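Local coordinates for AbiQ (Lactococcus lactis, PDB 4GLK), which cleaves RNA as the toxic endoribonuclease of a type III toxin-antitoxin system and is neutralised by its cognate antitoxin RNA, AntiQ, at residues F6-E11 with S98-L103; K18-V23 with F151-K156; I48-Y53 with K113-Q118; I70-F75 with L87-M92; F75-I80 with L119-S124. The protein carries 1 engineered substitution. One frame throughout, in Å; residues are numbered along the deposited sequence.

Contact 1: residues F6-E11 with S98-L103; sequences FTVTDE and SELIPL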
# COMPACT_ATOMS: atom_id res chain seq x y z
N PHE A 6 7.13 -2.15 -5.69
CA PHE A 6 6.73 -1.66 -7.00
C PHE A 6 6.51 -0.19 -6.93
O PHE A 6 6.33 0.38 -5.84
CB PHE A 6 5.38 -2.28 -7.42
CG PHE A 6 5.38 -3.77 -7.65
CD1 PHE A 6 5.72 -4.30 -8.89
CD2 PHE A 6 4.99 -4.64 -6.64
CE1 PHE A 6 5.73 -5.68 -9.09
CE2 PHE A 6 5.00 -6.02 -6.85
CZ PHE A 6 5.35 -6.53 -8.08
N THR A 7 6.45 0.41 -8.13
CA THR A 7 5.98 1.76 -8.33
C THR A 7 4.84 1.58 -9.32
O THR A 7 4.66 0.50 -9.90
CB THR A 7 7.08 2.76 -8.78
OG1 THR A 7 7.58 2.43 -10.07
CG2 THR A 7 8.21 2.94 -7.74
N VAL A 8 4.03 2.62 -9.45
CA VAL A 8 2.90 2.61 -10.37
C VAL A 8 3.16 3.74 -11.35
O VAL A 8 3.85 4.71 -11.00
CB VAL A 8 1.54 2.74 -9.61
CG1 VAL A 8 0.36 2.61 -10.57
CG2 VAL A 8 1.43 1.68 -8.51
N THR A 9 2.68 3.61 -12.62
CA THR A 9 2.90 4.69 -13.60
C THR A 9 2.20 5.97 -13.11
O THR A 9 1.09 5.91 -12.56
CB THR A 9 2.37 4.31 -15.00
OG1 THR A 9 0.96 4.12 -14.93
CG2 THR A 9 3.04 3.08 -15.59
N ASP A 10 2.86 7.13 -13.32
CA ASP A 10 2.35 8.46 -12.98
C ASP A 10 1.03 8.68 -13.68
O ASP A 10 0.12 9.27 -13.10
CB ASP A 10 3.39 9.55 -13.36
CG ASP A 10 4.68 9.57 -12.53
OD1 ASP A 10 4.64 9.18 -11.34
OD2 ASP A 10 5.73 10.02 -13.07
N GLU A 11 0.88 8.12 -14.91
CA GLU A 11 -0.33 8.22 -15.74
C GLU A 11 -1.52 7.52 -15.09
O GLU A 11 -2.58 8.13 -14.93
CB GLU A 11 -0.06 7.71 -17.17
CG GLU A 11 0.94 8.57 -17.95
CD GLU A 11 2.42 8.22 -17.88
OE1 GLU A 11 3.12 8.42 -18.90
OE2 GLU A 11 2.89 7.77 -16.81
N SER A 98 -0.23 -3.84 -16.55
CA SER A 98 0.49 -2.90 -17.41
C SER A 98 1.08 -1.68 -16.71
O SER A 98 2.05 -1.10 -17.20
CB SER A 98 -0.40 -2.43 -18.55
OG SER A 98 -1.50 -1.70 -18.04
N GLU A 99 0.47 -1.27 -15.58
CA GLU A 99 0.86 -0.06 -14.86
C GLU A 99 1.78 -0.31 -13.67
O GLU A 99 2.23 0.63 -13.03
CB GLU A 99 -0.41 0.75 -14.47
CG GLU A 99 -1.33 1.03 -15.66
CD GLU A 99 -0.67 1.60 -16.90
OE1 GLU A 99 -0.69 0.91 -17.95
OE2 GLU A 99 -0.15 2.74 -16.84
N LEU A 100 2.08 -1.59 -13.41
CA LEU A 100 2.94 -2.01 -12.32
C LEU A 100 4.42 -1.97 -12.73
O LEU A 100 4.78 -2.57 -13.74
CB LEU A 100 2.57 -3.44 -11.93
CG LEU A 100 1.83 -3.69 -10.64
CD1 LEU A 100 2.24 -5.05 -10.13
CD2 LEU A 100 2.08 -2.59 -9.56
N ILE A 101 5.27 -1.29 -11.95
CA ILE A 101 6.68 -1.17 -12.31
C ILE A 101 7.54 -1.73 -11.20
O ILE A 101 7.62 -1.11 -10.14
CB ILE A 101 7.05 0.29 -12.68
CG1 ILE A 101 6.07 0.87 -13.74
CG2 ILE A 101 8.51 0.39 -13.16
CD1 ILE A 101 6.07 2.38 -13.83
N PRO A 102 8.23 -2.87 -11.42
CA PRO A 102 9.10 -3.41 -10.35
C PRO A 102 10.14 -2.39 -9.88
O PRO A 102 10.66 -1.62 -10.69
CB PRO A 102 9.75 -4.62 -11.01
CG PRO A 102 8.81 -5.02 -12.08
CD PRO A 102 8.26 -3.74 -12.61
N LEU A 103 10.40 -2.33 -8.58
CA LEU A 103 11.35 -1.34 -8.08
C LEU A 103 12.73 -1.92 -7.81
O LEU A 103 12.91 -2.70 -6.88
CB LEU A 103 10.79 -0.56 -6.88
CG LEU A 103 11.74 0.42 -6.22
CD1 LEU A 103 11.74 1.77 -6.92
CD2 LEU A 103 11.38 0.58 -4.78
O HOH W 1 10.04 1.47 -10.15
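T9 OG1 is gripped twice: it donates to E99 OE2 at 2.6 Å and accepts the backbone N-H of Y12, which makes T9 the N-cap of helix 10-16. Just ahead of this cap, strands 6-8 and 100-102 pair antiparallel, with 100-102 the outermost strand on this side of the six-stranded sheet. The hydroxyl of T9 meets the E99 carboxylate on its anti side, 20° out of the plane, while S98 OG donates to the anti lone pair of E99 OE1; two hydroxyls thus fix the rotation of the acid. T7 and I101 are a hydrogen-bonded pair, T7 N to I101 O and I101 N to T7 O each being 2.8 Å long. T9 N carries the ladder on to E99 O at 3.0 Å. On the face that holds V8 and L100, L100 CD1 sits over one face of the F6 ring, a CH-pi contact 3.9 Å from the centroid and 18° off the normal; F47 meets the same ring edge-to-face. On the face of T7 and I101, T7 OG1 lies 3.4 Å from I101 CB, and T7 CG2 packs on L103 CD1. The T9 and I101 side chains cross at about a right angle, T9 CG2 3.6 Å from I101 CD1. A water 2.6 Å from T7 OG1 donates to P102 O at 3.2 Å.

Contact 2: residues K18-V23 with F151-K156; sequences KFESKV and FSCDFK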
# COMPACT_ATOMS: atom_id res chain seq x y z
N LYS A 18 -8.34 11.28 -10.34
CA LYS A 18 -9.50 11.97 -10.94
C LYS A 18 -10.77 11.64 -10.13
O LYS A 18 -11.61 12.50 -9.93
CB LYS A 18 -9.74 11.47 -12.37
CG LYS A 18 -9.09 12.30 -13.46
CD LYS A 18 -8.69 11.45 -14.67
CE LYS A 18 -7.23 11.68 -15.03
NZ LYS A 18 -6.85 11.13 -16.36
N PHE A 19 -10.87 10.38 -9.66
CA PHE A 19 -12.03 9.80 -8.95
C PHE A 19 -11.84 9.62 -7.45
O PHE A 19 -12.81 9.73 -6.71
CB PHE A 19 -12.43 8.47 -9.59
CG PHE A 19 -12.39 8.46 -11.10
CD1 PHE A 19 -13.43 9.01 -11.85
CD2 PHE A 19 -11.32 7.90 -11.79
CE1 PHE A 19 -13.40 9.00 -13.25
CE2 PHE A 19 -11.28 7.91 -13.19
CZ PHE A 19 -12.32 8.45 -13.91
N GLU A 20 -10.59 9.36 -6.99
CA GLU A 20 -10.26 9.17 -5.58
C GLU A 20 -9.04 10.00 -5.14
O GLU A 20 -7.91 9.59 -5.38
CB GLU A 20 -10.09 7.67 -5.26
CG GLU A 20 -9.92 7.33 -3.78
CD GLU A 20 -10.99 7.89 -2.86
OE1 GLU A 20 -12.04 7.23 -2.69
OE2 GLU A 20 -10.80 9.01 -2.33
N SER A 21 -9.28 11.13 -4.44
CA SER A 21 -8.23 12.04 -3.93
C SER A 21 -7.37 11.40 -2.82
O SER A 21 -6.31 11.94 -2.46
CB SER A 21 -8.86 13.33 -3.39
OG SER A 21 -10.12 13.63 -3.95
N LYS A 22 -7.85 10.28 -2.23
CA LYS A 22 -7.14 9.58 -1.17
C LYS A 22 -5.94 8.83 -1.72
O LYS A 22 -5.03 8.48 -0.95
CB LYS A 22 -8.09 8.64 -0.43
CG LYS A 22 -8.97 9.37 0.56
CD LYS A 22 -10.00 8.43 1.17
CE LYS A 22 -11.10 9.24 1.83
NZ LYS A 22 -12.24 8.38 2.25
N VAL A 23 -5.96 8.55 -3.04
CA VAL A 23 -4.87 7.86 -3.75
C VAL A 23 -3.63 8.75 -3.60
O VAL A 23 -3.72 9.96 -3.79
CB VAL A 23 -5.24 7.57 -5.24
CG1 VAL A 23 -4.04 7.05 -6.03
CG2 VAL A 23 -6.41 6.60 -5.34
N PHE A 151 -11.85 6.66 6.04
CA PHE A 151 -10.39 6.66 5.86
C PHE A 151 -9.94 5.98 4.59
O PHE A 151 -8.86 6.27 4.08
CB PHE A 151 -9.67 5.97 7.04
CG PHE A 151 -9.31 6.92 8.16
CD1 PHE A 151 -8.38 7.94 7.95
CD2 PHE A 151 -9.91 6.82 9.41
CE1 PHE A 151 -8.05 8.83 8.98
CE2 PHE A 151 -9.57 7.70 10.44
CZ PHE A 151 -8.65 8.71 10.21
N SER A 152 -10.72 5.06 4.11
CA SER A 152 -10.25 4.31 2.96
C SER A 152 -10.72 4.78 1.63
O SER A 152 -11.69 5.53 1.53
CB SER A 152 -10.45 2.81 3.15
OG SER A 152 -11.81 2.55 3.39
N CYS A 153 -9.97 4.38 0.59
CA CYS A 153 -10.24 4.63 -0.82
C CYS A 153 -11.58 3.98 -1.11
O CYS A 153 -11.93 2.98 -0.47
CB CYS A 153 -9.14 4.00 -1.67
SG CYS A 153 -7.55 4.86 -1.64
N ASP A 154 -12.31 4.50 -2.08
CA ASP A 154 -13.56 3.88 -2.49
C ASP A 154 -13.09 2.72 -3.39
O ASP A 154 -12.92 2.92 -4.59
CB ASP A 154 -14.45 4.89 -3.23
CG ASP A 154 -15.82 4.39 -3.64
OD1 ASP A 154 -16.03 3.15 -3.62
OD2 ASP A 154 -16.68 5.23 -4.02
N PHE A 155 -12.77 1.56 -2.78
CA PHE A 155 -12.21 0.38 -3.44
C PHE A 155 -12.94 -0.09 -4.69
O PHE A 155 -12.31 -0.38 -5.70
CB PHE A 155 -11.95 -0.77 -2.45
CG PHE A 155 -10.99 -0.44 -1.34
CD1 PHE A 155 -9.71 0.03 -1.62
CD2 PHE A 155 -11.35 -0.63 -0.01
CE1 PHE A 155 -8.84 0.38 -0.59
CE2 PHE A 155 -10.47 -0.29 1.03
CZ PHE A 155 -9.21 0.19 0.73
N LYS A 156 -14.28 -0.18 -4.62
CA LYS A 156 -15.13 -0.60 -5.73
C LYS A 156 -15.14 0.33 -6.93
O LYS A 156 -15.10 -0.15 -8.07
CB LYS A 156 -16.53 -0.92 -5.23
CG LYS A 156 -16.74 -2.42 -5.06
CD LYS A 156 -15.96 -3.10 -3.96
CE LYS A 156 -16.59 -4.42 -3.60
NZ LYS A 156 -16.14 -5.52 -4.49
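The carboxylate of E20 reaches main-chain N-H groups on two different segments. E20 OE1 takes D154 N at 2.8 Å, met on the anti side but 35° out of the carboxylate plane, and OE2 uses its anti lone pair for K22 N at 3.2 Å. The second bond lies within the E20-V23 type I turn and probably helps to hold the carboxylate for the first. E20 CG, anti to the backbone N (chi1 -172°), comes within 4.0 Å of C153 CB. From the same turn K22 extends beyond CG, and NZ donates to S152 O at 3.0 Å from above the carbonyl plane; its stronger bond is to K150 O. C153 SG packs on K22 CB and V23 CG2, 4.0 and 4.2 Å away. The contact ties the loop after helix 10-16 to the link between helices 146-151 and 155-166, with L158 of the latter helix packing on E20, V23 and C153, and strand 79-94 touching K22 through N91 and V23 through I93.

Contact 3: residues I48-Y53 with K113-Q118; sequences IPLLSY and KMMQKQ. Engineered in segment 48-53: L51 (natural residue Ser).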
# COMPACT_ATOMS: atom_id res chain seq x y z
N ILE A 48 -0.29 -1.79 -1.52
CA ILE A 48 -0.31 -0.86 -0.39
C ILE A 48 0.85 0.14 -0.50
O ILE A 48 2.01 -0.29 -0.65
CB ILE A 48 -0.24 -1.60 0.97
CG1 ILE A 48 -1.33 -2.69 1.08
CG2 ILE A 48 -0.37 -0.64 2.15
CD1 ILE A 48 -1.23 -3.53 2.35
N PRO A 49 0.60 1.45 -0.36
CA PRO A 49 1.72 2.39 -0.32
C PRO A 49 2.44 2.27 1.04
O PRO A 49 1.81 2.03 2.06
CB PRO A 49 1.07 3.75 -0.54
CG PRO A 49 -0.34 3.58 -0.04
CD PRO A 49 -0.70 2.13 -0.13
N LEU A 50 3.76 2.38 1.02
CA LEU A 50 4.62 2.26 2.19
C LEU A 50 5.20 3.64 2.50
O LEU A 50 5.67 4.33 1.57
CB LEU A 50 5.75 1.25 1.85
CG LEU A 50 6.91 1.06 2.85
CD1 LEU A 50 7.27 -0.42 3.00
CD2 LEU A 50 8.17 1.81 2.37
N LEU A 51 5.16 4.05 3.78
CA LEU A 51 5.78 5.29 4.26
C LEU A 51 6.92 4.94 5.21
O LEU A 51 6.72 4.14 6.13
CB LEU A 51 4.78 6.21 5.00
CG LEU A 51 3.58 6.76 4.21
CD1 LEU A 51 2.81 7.76 5.06
CD2 LEU A 51 4.02 7.43 2.90
N SER A 52 8.12 5.51 5.01
CA SER A 52 9.27 5.26 5.88
C SER A 52 9.13 5.96 7.23
O SER A 52 8.48 7.00 7.31
CB SER A 52 10.57 5.69 5.20
OG SER A 52 10.96 4.71 4.26
N TYR A 53 9.72 5.37 8.30
CA TYR A 53 9.68 5.94 9.65
C TYR A 53 10.58 7.18 9.76
O TYR A 53 11.71 7.15 9.28
CB TYR A 53 10.09 4.90 10.71
CG TYR A 53 10.06 5.42 12.14
CD1 TYR A 53 8.87 5.48 12.85
CD2 TYR A 53 11.23 5.83 12.78
CE1 TYR A 53 8.83 5.97 14.16
CE2 TYR A 53 11.20 6.33 14.09
CZ TYR A 53 10.00 6.38 14.77
OH TYR A 53 9.95 6.84 16.07
N LYS A 113 18.86 -0.19 1.58
CA LYS A 113 19.30 -1.20 2.55
C LYS A 113 18.21 -1.37 3.65
O LYS A 113 17.99 -2.47 4.14
CB LYS A 113 20.65 -0.80 3.16
CG LYS A 113 21.49 -1.98 3.64
CD LYS A 113 22.89 -1.53 4.06
CE LYS A 113 23.97 -2.15 3.21
NZ LYS A 113 24.79 -1.12 2.52
N MET A 114 17.54 -0.27 4.00
CA MET A 114 16.45 -0.21 4.96
C MET A 114 15.18 -0.76 4.30
O MET A 114 14.40 -1.46 4.97
CB MET A 114 16.25 1.24 5.43
CG MET A 114 15.20 1.38 6.52
SD MET A 114 14.18 2.86 6.29
CE MET A 114 13.36 2.48 4.77
N MET A 115 14.98 -0.49 2.99
CA MET A 115 13.83 -1.03 2.26
C MET A 115 13.91 -2.56 2.25
O MET A 115 12.91 -3.21 2.53
CB MET A 115 13.76 -0.50 0.84
CG MET A 115 13.46 0.97 0.78
SD MET A 115 12.74 1.40 -0.81
CE MET A 115 10.99 1.19 -0.40
N GLN A 116 15.11 -3.11 2.03
CA GLN A 116 15.36 -4.55 2.03
C GLN A 116 14.85 -5.14 3.36
O GLN A 116 14.06 -6.09 3.35
CB GLN A 116 16.87 -4.80 1.82
CG GLN A 116 17.29 -6.27 1.71
CD GLN A 116 18.80 -6.49 1.74
OE1 GLN A 116 19.31 -7.45 1.15
NE2 GLN A 116 19.55 -5.66 2.46
N LYS A 117 15.23 -4.50 4.49
CA LYS A 117 14.86 -4.86 5.86
C LYS A 117 13.35 -4.80 6.05
O LYS A 117 12.79 -5.70 6.68
CB LYS A 117 15.59 -3.96 6.88
CG LYS A 117 17.09 -4.23 6.93
CD LYS A 117 17.81 -3.25 7.84
CE LYS A 117 19.25 -3.66 8.04
NZ LYS A 117 19.38 -4.96 8.77
N GLN A 118 12.69 -3.76 5.49
CA GLN A 118 11.23 -3.63 5.55
C GLN A 118 10.53 -4.81 4.85
O GLN A 118 9.52 -5.30 5.35
CB GLN A 118 10.77 -2.34 4.88
CG GLN A 118 11.13 -1.07 5.64
CD GLN A 118 10.73 0.15 4.86
OE1 GLN A 118 10.95 0.25 3.64
NE2 GLN A 118 10.16 1.12 5.54
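M114 reaches S52 with its terminal methyl alone, CE lying 3.3 Å from S52 OG, on the exposed last residue of strand 45-52. Its CG is anti to the backbone N (chi1 -175°), and the chain then bends at chi2 and chi3 to bring CE round. M115, next along helix 110-124, also bends at chi3 and offers CE to L50 CD2 at 4.0 Å. Q118 closes the row: extended beyond CG, it crosses L50 obliquely and sets its amide against both leucine methyls, OE1 being 3.4 Å from CD2 and 3.8 Å from CD1. This is packing of a helix on the antiparallel sheet of the toxin fold, on the face that L50 lines; the engineered L51 points away and packs on K60 and M64 of helix 58-66. Q118 NE2 makes a weak hydrogen bond to L84 O, whereas OE1 is buried with no partner in the model, so the helix is held here by van der Waals contact, which probably costs the amide some desolvation.

Contact 4: residues I70-F75 with L87-M92; sequences IVTRLF and LLHHNM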
# COMPACT_ATOMS: atom_id res chain seq x y z
N ILE A 70 -5.98 0.27 10.37
CA ILE A 70 -5.75 0.66 8.99
C ILE A 70 -4.29 0.76 8.57
O ILE A 70 -3.99 0.75 7.39
CB ILE A 70 -6.52 2.02 8.91
CG1 ILE A 70 -7.65 1.99 7.93
CG2 ILE A 70 -5.73 3.31 8.96
CD1 ILE A 70 -8.78 1.58 8.57
N VAL A 71 -3.39 0.87 9.54
CA VAL A 71 -1.96 1.00 9.29
C VAL A 71 -1.23 -0.15 9.97
O VAL A 71 -1.52 -0.45 11.13
CB VAL A 71 -1.44 2.37 9.82
CG1 VAL A 71 0.08 2.37 9.97
CG2 VAL A 71 -1.90 3.52 8.93
N THR A 72 -0.29 -0.80 9.24
CA THR A 72 0.60 -1.81 9.81
C THR A 72 1.96 -1.16 10.01
O THR A 72 2.54 -0.60 9.07
CB THR A 72 0.71 -3.08 8.97
OG1 THR A 72 -0.57 -3.67 8.89
CG2 THR A 72 1.62 -4.12 9.61
N ARG A 73 2.50 -1.30 11.22
CA ARG A 73 3.81 -0.78 11.60
C ARG A 73 4.90 -1.80 11.24
O ARG A 73 4.77 -2.99 11.53
CB ARG A 73 3.82 -0.47 13.09
CG ARG A 73 2.81 0.59 13.48
CD ARG A 73 2.71 0.71 14.98
NE ARG A 73 3.98 1.14 15.57
CZ ARG A 73 4.30 0.98 16.85
NH1 ARG A 73 3.47 0.37 17.68
NH2 ARG A 73 5.47 1.42 17.31
N LEU A 74 5.94 -1.35 10.55
CA LEU A 74 7.01 -2.24 10.10
C LEU A 74 8.15 -2.16 11.09
O LEU A 74 8.42 -1.09 11.63
CB LEU A 74 7.51 -1.84 8.70
CG LEU A 74 6.75 -2.29 7.44
CD1 LEU A 74 5.49 -3.12 7.71
CD2 LEU A 74 6.47 -1.12 6.52
N PHE A 75 8.77 -3.29 11.37
CA PHE A 75 9.88 -3.38 12.31
C PHE A 75 11.04 -4.10 11.66
O PHE A 75 10.92 -4.56 10.53
CB PHE A 75 9.43 -4.04 13.63
CG PHE A 75 8.32 -3.27 14.31
CD1 PHE A 75 8.60 -2.15 15.09
CD2 PHE A 75 6.98 -3.63 14.13
CE1 PHE A 75 7.57 -1.40 15.67
CE2 PHE A 75 5.96 -2.91 14.75
CZ PHE A 75 6.26 -1.80 15.51
N LEU A 87 2.58 0.65 6.56
CA LEU A 87 1.76 0.23 5.45
C LEU A 87 0.42 0.86 5.66
O LEU A 87 -0.18 0.70 6.73
CB LEU A 87 1.60 -1.28 5.41
CG LEU A 87 2.74 -2.07 4.92
CD1 LEU A 87 2.42 -3.52 5.12
CD2 LEU A 87 3.02 -1.78 3.45
N LEU A 88 -0.06 1.57 4.66
CA LEU A 88 -1.33 2.28 4.74
C LEU A 88 -2.42 1.51 3.98
O LEU A 88 -2.73 1.86 2.86
CB LEU A 88 -1.10 3.68 4.14
CG LEU A 88 -0.64 4.80 5.09
CD1 LEU A 88 0.72 4.52 5.69
CD2 LEU A 88 -0.59 6.12 4.35
N HIS A 89 -2.95 0.43 4.59
CA HIS A 89 -4.01 -0.44 4.02
C HIS A 89 -5.20 0.34 3.47
O HIS A 89 -5.74 -0.03 2.42
CB HIS A 89 -4.51 -1.46 5.06
CG HIS A 89 -3.47 -2.40 5.55
ND1 HIS A 89 -3.31 -3.66 4.99
CD2 HIS A 89 -2.56 -2.26 6.54
CE1 HIS A 89 -2.33 -4.24 5.65
NE2 HIS A 89 -1.85 -3.44 6.60
N HIS A 90 -5.61 1.41 4.18
CA HIS A 90 -6.71 2.28 3.78
C HIS A 90 -6.47 3.00 2.45
O HIS A 90 -7.43 3.43 1.82
CB HIS A 90 -7.06 3.28 4.89
CG HIS A 90 -5.99 4.27 5.23
ND1 HIS A 90 -4.80 3.88 5.83
CD2 HIS A 90 -6.00 5.62 5.15
CE1 HIS A 90 -4.13 4.99 6.06
NE2 HIS A 90 -4.81 6.07 5.68
N ASN A 91 -5.22 3.09 2.01
CA ASN A 91 -4.85 3.73 0.74
C ASN A 91 -4.38 2.73 -0.32
O ASN A 91 -3.79 3.14 -1.33
CB ASN A 91 -3.82 4.82 0.96
CG ASN A 91 -4.39 5.99 1.71
OD1 ASN A 91 -5.58 6.34 1.61
ND2 ASN A 91 -3.56 6.58 2.54
N MET A 92 -4.66 1.45 -0.11
CA MET A 92 -4.30 0.44 -1.11
C MET A 92 -5.14 0.64 -2.38
O MET A 92 -6.24 1.22 -2.32
CB MET A 92 -4.41 -0.99 -0.55
CG MET A 92 -5.82 -1.41 -0.31
SD MET A 92 -5.91 -3.08 0.32
CE MET A 92 -7.70 -3.30 0.23
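I70 and H90 cross at about a right angle, with I70 CG1 3.4 Å from H90 CB and I70 CG2 3.3 Å from H90 ND1. H90 CG sits between the backbone N and the carbonyl carbon (chi1 64°), 3.9 Å from I70 CG2. V71 lies beside the same ring, pointing the same way, its CG2 3.9 Å from H90 CE1. H89 presents an edge: its NE2 and T72 OG1, 2.6 Å apart, are hydrogen-bonded, and H89 ND1 is bonded to S133 OG of helix 126-143, so the buried imidazole is held at both nitrogens. The contact joins the strands of the hairpin 71-76/79-94, with H89 and H90 a short 3-10 segment; T72 and L87 form an antiparallel hydrogen-bonded pair (T72 N to L87 O 2.9 Å, L87 N to T72 O 2.8 Å). V71 and L88 make the next, non-hydrogen-bonded pair, on the other face. L74 crosses L87 at about a right angle, CD1 to CD1 at 4.0 Å, and M122 of helix 110-124 packs on both leucines.

Contact 5: residues F75-I80 with L119-S124; sequences FEIGNI and LIYMKS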
# COMPACT_ATOMS: atom_id res chain seq x y z
N PHE A 75 8.77 -3.29 11.37
CA PHE A 75 9.88 -3.38 12.31
C PHE A 75 11.04 -4.10 11.66
O PHE A 75 10.92 -4.56 10.53
CB PHE A 75 9.43 -4.04 13.63
CG PHE A 75 8.32 -3.27 14.31
CD1 PHE A 75 8.60 -2.15 15.09
CD2 PHE A 75 6.98 -3.63 14.13
CE1 PHE A 75 7.57 -1.40 15.67
CE2 PHE A 75 5.96 -2.91 14.75
CZ PHE A 75 6.26 -1.80 15.51
N GLU A 76 12.17 -4.18 12.37
CA GLU A 76 13.36 -4.84 11.86
C GLU A 76 13.46 -6.22 12.46
O GLU A 76 13.42 -6.34 13.67
CB GLU A 76 14.60 -4.00 12.20
CG GLU A 76 15.90 -4.56 11.71
CD GLU A 76 17.10 -3.66 11.91
OE1 GLU A 76 16.99 -2.61 12.58
OE2 GLU A 76 18.18 -4.02 11.41
N ILE A 77 13.59 -7.27 11.65
CA ILE A 77 13.75 -8.63 12.22
C ILE A 77 15.15 -8.74 12.84
O ILE A 77 16.13 -8.36 12.22
CB ILE A 77 13.47 -9.71 11.16
CG1 ILE A 77 11.96 -9.97 11.09
CG2 ILE A 77 14.24 -11.02 11.45
CD1 ILE A 77 11.53 -10.48 9.82
N GLY A 78 15.22 -9.24 14.06
CA GLY A 78 16.48 -9.30 14.80
C GLY A 78 16.81 -8.00 15.50
O GLY A 78 17.91 -7.83 16.01
N ASN A 79 15.86 -7.06 15.52
CA ASN A 79 15.93 -5.76 16.17
C ASN A 79 14.51 -5.22 16.16
O ASN A 79 14.26 -4.12 15.70
CB ASN A 79 16.88 -4.83 15.39
CG ASN A 79 17.18 -3.49 16.04
OD1 ASN A 79 16.92 -3.25 17.21
ND2 ASN A 79 17.72 -2.57 15.27
N ILE A 80 13.58 -6.05 16.68
CA ILE A 80 12.12 -5.91 16.63
C ILE A 80 11.52 -4.64 17.22
O ILE A 80 10.39 -4.30 16.90
CB ILE A 80 11.43 -7.22 17.11
CG1 ILE A 80 10.13 -7.49 16.35
CG2 ILE A 80 11.25 -7.27 18.65
CD1 ILE A 80 10.30 -8.17 14.98
N LEU A 119 11.03 -5.22 3.67
CA LEU A 119 10.51 -6.35 2.88
C LEU A 119 10.72 -7.66 3.61
O LEU A 119 9.78 -8.46 3.64
CB LEU A 119 11.17 -6.42 1.50
CG LEU A 119 10.46 -7.26 0.45
CD1 LEU A 119 9.00 -6.83 0.26
CD2 LEU A 119 11.19 -7.13 -0.86
N ILE A 120 11.92 -7.91 4.18
CA ILE A 120 12.10 -9.17 4.94
C ILE A 120 11.06 -9.26 6.09
O ILE A 120 10.48 -10.32 6.30
CB ILE A 120 13.56 -9.60 5.33
CG1 ILE A 120 13.86 -9.50 6.83
CG2 ILE A 120 14.67 -9.01 4.45
CD1 ILE A 120 14.40 -10.77 7.39
N TYR A 121 10.79 -8.11 6.78
CA TYR A 121 9.80 -8.07 7.84
C TYR A 121 8.40 -8.34 7.30
O TYR A 121 7.69 -9.17 7.85
CB TYR A 121 9.84 -6.75 8.63
CG TYR A 121 8.82 -6.75 9.75
CD1 TYR A 121 9.02 -7.52 10.90
CD2 TYR A 121 7.64 -6.03 9.65
CE1 TYR A 121 8.06 -7.57 11.91
CE2 TYR A 121 6.67 -6.09 10.64
CZ TYR A 121 6.89 -6.85 11.77
OH TYR A 121 5.97 -6.85 12.79
N MET A 122 8.03 -7.66 6.22
CA MET A 122 6.72 -7.81 5.57
C MET A 122 6.46 -9.24 5.12
O MET A 122 5.38 -9.76 5.36
CB MET A 122 6.61 -6.84 4.39
CG MET A 122 6.44 -5.42 4.84
SD MET A 122 6.14 -4.34 3.44
CE MET A 122 4.61 -4.96 2.98
N LYS A 123 7.49 -9.91 4.56
CA LYS A 123 7.39 -11.32 4.15
C LYS A 123 7.12 -12.23 5.34
O LYS A 123 6.28 -13.12 5.23
CB LYS A 123 8.66 -11.78 3.41
CG LYS A 123 8.74 -11.26 1.99
CD LYS A 123 9.63 -12.17 1.17
CE LYS A 123 9.83 -11.65 -0.22
NZ LYS A 123 10.91 -10.64 -0.28
N SER A 124 7.77 -11.96 6.51
CA SER A 124 7.56 -12.72 7.74
C SER A 124 6.15 -12.53 8.33
O SER A 124 5.70 -13.37 9.11
CB SER A 124 8.62 -12.34 8.79
OG SER A 124 8.31 -11.12 9.44
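Y121, I77 and F75 carry this contact, in which the turn of the hairpin between strands 71-76 and 79-94 rests on helix 110-124. The chain reverses through a type II turn from E76 to N79, with G78 at a positive phi of 84°; within it N79 ND2 donates to E76 OE1. CG of Y121 is anti to the backbone N (chi1 -179°), which directs it away from the helix toward the strand end. One face of the ring takes the F75 backbone, F75 N standing 3.4 Å above the plane toward the rim, while F75 O abuts Y121 CB at 3.1 Å. F75 CB adds a CH-pi contact 4.3 Å from the ring centroid. The F75 ring then turns its edge toward the face of Y121 in an offset edge-to-face pair, centroids 6.0 Å apart and planes at 87°, with F75 CD2 3.6 Å from Y121 OH. I77 comes in at the edge of the tyrosine ring, CG1 being 3.8 Å from Y121 CD1, and pushes its CD1 on to the helix surface. There it packs on I120 CD1 at 3.8 Å and also on the backbone of Y121. I80 CD1, beyond the turn, meets Y121 CE1, the side chains crossing at about a right angle. S124 OG, which donates to Y121 O on a lone pair in the carbonyl plane, lies 3.3 Å from I77 CD1.

Overall arrangement
Contact 4 is the most buried of the five, contact 3 is buried too, contacts 1 and 2 are partly buried, and contact 5 lies at the surface, yet contacts 4 and 5 belong to one hairpin and share F75. Contact 3 sets helix 110-124 on the sheet and contact 5 sets it on the hairpin turn, both by side-chain packing, and the K117-E76 salt bridge joins them. Contacts 1 and 4 are antiparallel strand pairings at the two outer margins of the sheet, each adding a short side-chain hydrogen bond to the backbone ladder. In contact 2, which links irregular chain, side chains grip main-chain groups instead; it meets contact 4 where C153 N approaches H90 O.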